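Local structure of glideosome-associated protein 50 (3TGH) at residues 59-64 and 117-122. The protein forms part of the glideosome complex behind parasite gliding motility and host cell invasion, and may assemble and fix that complex at the inner membrane complex. Numbering follows the deposited sequence.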
loop_
_atom_site.group_PDB
_atom_site.type_symbol
_atom_site.label_atom_id
_atom_site.label_comp_id
_atom_site.label_asym_id
_atom_site.label_seq_id
_atom_site.Cartn_x
_atom_site.Cartn_y
_atom_site.Cartn_z
ATOM N N ASN A 59 -20.953 1.723 6.784
ATOM C CA ASN A 59 -20.876 3.121 7.224
ATOM C C ASN A 59 -19.553 3.827 6.925
ATOM O O ASN A 59 -19.555 5.024 6.641
ATOM C CB ASN A 59 -21.164 3.229 8.726
ATOM C CG ASN A 59 -22.577 2.814 9.083
ATOM O OD1 ASN A 59 -23.514 2.998 8.299
ATOM N ND2 ASN A 59 -22.743 2.264 10.277
ATOM N N LEU A 60 -18.437 3.098 6.991
ATOM C CA LEU A 60 -17.114 3.699 6.809
ATOM C C LEU A 60 -16.453 3.408 5.465
ATOM O O LEU A 60 -15.477 4.061 5.124
ATOM C CB LEU A 60 -16.168 3.274 7.939
ATOM C CG LEU A 60 -16.608 3.621 9.363
ATOM C CD1 LEU A 60 -15.590 3.114 10.385
ATOM C CD2 LEU A 60 -16.818 5.125 9.509
ATOM N N TYR A 61 -16.965 2.436 4.707
ATOM C CA TYR A 61 -16.355 2.070 3.432
ATOM C C TYR A 61 -17.367 2.172 2.303
ATOM O O TYR A 61 -17.238 3.031 1.431
ATOM C CB TYR A 61 -15.755 0.667 3.504
ATOM C CG TYR A 61 -15.125 0.160 2.219
ATOM C CD1 TYR A 61 -13.850 0.562 1.842
ATOM C CD2 TYR A 61 -15.800 -0.741 1.392
ATOM C CE1 TYR A 61 -13.256 0.083 0.669
ATOM C CE2 TYR A 61 -15.216 -1.217 0.214
ATOM C CZ TYR A 61 -13.938 -0.793 -0.135
ATOM O OH TYR A 61 -13.333 -1.256 -1.276
ATOM N N GLU A 62 -18.381 1.312 2.336
ATOM C CA GLU A 62 -19.337 1.205 1.234
ATOM C C GLU A 62 -20.057 2.519 0.948
ATOM O O GLU A 62 -20.167 2.924 -0.207
ATOM C CB GLU A 62 -20.381 0.124 1.506
ATOM C CG GLU A 62 -19.819 -1.284 1.661
ATOM C CD GLU A 62 -20.894 -2.306 2.029
ATOM O OE1 GLU A 62 -22.095 -1.967 2.005
ATOM O OE2 GLU A 62 -20.532 -3.452 2.348
ATOM N N ASP A 63 -20.553 3.178 1.991
ATOM C CA ASP A 63 -21.304 4.426 1.810
ATOM C C ASP A 63 -20.409 5.656 1.619
ATOM O O ASP A 63 -20.905 6.722 1.260
ATOM C CB ASP A 63 -22.264 4.660 2.981
ATOM C CG ASP A 63 -23.451 3.706 2.971
ATOM O OD1 ASP A 63 -23.630 2.959 1.981
ATOM O OD2 ASP A 63 -24.217 3.715 3.952
ATOM N N VAL A 64 -19.107 5.510 1.865
ATOM C CA VAL A 64 -18.168 6.618 1.761
ATOM C C VAL A 64 -17.516 6.663 0.379
ATOM O O VAL A 64 -17.326 7.746 -0.178
ATOM C CB VAL A 64 -17.070 6.534 2.858
ATOM C CG1 VAL A 64 -16.014 7.632 2.677
ATOM C CG2 VAL A 64 -17.694 6.616 4.246
ATOM N N ASN A 117 -21.168 -0.453 -6.376
ATOM C CA ASN A 117 -20.900 0.982 -6.524
ATOM C C ASN A 117 -19.585 1.404 -5.860
ATOM O O ASN A 117 -19.080 2.492 -6.114
ATOM C CB ASN A 117 -22.045 1.809 -5.928
ATOM C CG ASN A 117 -23.367 1.592 -6.653
ATOM O OD1 ASN A 117 -23.398 1.343 -7.858
ATOM N ND2 ASN A 117 -24.470 1.692 -5.915
ATOM N N TYR A 118 -19.037 0.536 -5.014
ATOM C CA TYR A 118 -17.807 0.828 -4.273
ATOM C C TYR A 118 -16.674 -0.100 -4.736
ATOM O O TYR A 118 -16.931 -1.091 -5.430
ATOM C CB TYR A 118 -18.064 0.685 -2.772
ATOM C CG TYR A 118 -18.804 -0.579 -2.390
ATOM C CD1 TYR A 118 -20.172 -0.556 -2.129
ATOM C CD2 TYR A 118 -18.140 -1.796 -2.300
ATOM C CE1 TYR A 118 -20.853 -1.708 -1.780
ATOM C CE2 TYR A 118 -18.811 -2.955 -1.950
ATOM C CZ TYR A 118 -20.169 -2.905 -1.692
ATOM O OH TYR A 118 -20.839 -4.049 -1.350
ATOM N N PRO A 119 -15.417 0.213 -4.369
ATOM C CA PRO A 119 -14.319 -0.610 -4.882
ATOM C C PRO A 119 -14.343 -2.051 -4.369
ATOM O O PRO A 119 -14.867 -2.317 -3.288
ATOM C CB PRO A 119 -13.063 0.120 -4.379
ATOM C CG PRO A 119 -13.501 1.520 -4.117
ATOM C CD PRO A 119 -14.923 1.425 -3.685
ATOM N N LYS A 120 -13.767 -2.964 -5.141
ATOM C CA LYS A 120 -13.731 -4.379 -4.774
ATOM C C LYS A 120 -12.596 -4.632 -3.764
ATOM O O LYS A 120 -11.429 -4.469 -4.079
ATOM C CB LYS A 120 -13.551 -5.257 -6.018
ATOM C CG LYS A 120 -13.697 -6.761 -5.744
ATOM C CD LYS A 120 -13.435 -7.606 -6.978
ATOM C CE LYS A 120 -13.692 -9.088 -6.691
ATOM N NZ LYS A 120 -13.445 -9.962 -7.878
ATOM N N TRP A 121 -12.972 -5.044 -2.560
ATOM C CA TRP A 121 -12.038 -5.310 -1.469
ATOM C C TRP A 121 -11.204 -6.553 -1.784
ATOM O O TRP A 121 -11.754 -7.638 -1.945
ATOM C CB TRP A 121 -12.862 -5.509 -0.199
ATOM C CG TRP A 121 -12.112 -5.672 1.074
ATOM C CD1 TRP A 121 -11.665 -6.840 1.614
ATOM C CD2 TRP A 121 -11.780 -4.646 2.010
ATOM N NE1 TRP A 121 -11.054 -6.604 2.818
ATOM C CE2 TRP A 121 -11.113 -5.267 3.088
ATOM C CE3 TRP A 121 -11.973 -3.263 2.042
ATOM C CZ2 TRP A 121 -10.642 -4.550 4.185
ATOM C CZ3 TRP A 121 -11.506 -2.555 3.144
ATOM C CH2 TRP A 121 -10.844 -3.202 4.190
ATOM N N ILE A 122 -9.888 -6.375 -1.896
ATOM C CA ILE A 122 -8.969 -7.458 -2.224
ATOM C C ILE A 122 -7.920 -7.587 -1.124
ATOM O O ILE A 122 -7.170 -6.646 -0.850
ATOM C CB ILE A 122 -8.284 -7.230 -3.578
ATOM C CG1 ILE A 122 -9.334 -7.159 -4.690
ATOM C CG2 ILE A 122 -7.273 -8.347 -3.871
ATOM C CD1 ILE A 122 -8.753 -6.996 -6.067
#
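Tyr61 OH donates a hydrogen bond to the backbone O of Pro119, 2.7 Å away. The hydroxyl stands above the carbonyl plane, 62° out of it, so it approaches the peptide from over its flat side; Pro119 CB packs against Tyr61 OH. The bond from CA to CB of Tyr61 points toward 117-122, and CG lies anti to the backbone N (chi1 178°), beside the carbonyl carbon. There Trp121 presents its benzo edge, CE3 and CZ3, to one face of the phenol: the edge-to-face pair has centroids 5.2 Å apart and planes at 90°. Trp121 belongs to strand 120-122, outermost on its side of one of the two mixed sheets of the calcineurin-like phosphoesterase fold, and the contact ties it to helix 56-62. Phe76, on the adjoining strand, makes a second edge-to-face pair with Tyr61, while Trp121 NE1 is satisfied by Gln92 O. One residue on, the extended Glu62 chain runs alongside Tyr118, pointing the same way. Glu62 CG sits 3.7 Å from the Tyr118 ring centroid, a CH-pi contact over the face, and the Glu62 carboxylate is stacked nearly parallel to the ring. Tyr61 CE2 meets Tyr118 CD2 at 3.9 Å, the two side chains crossing at about a right angle.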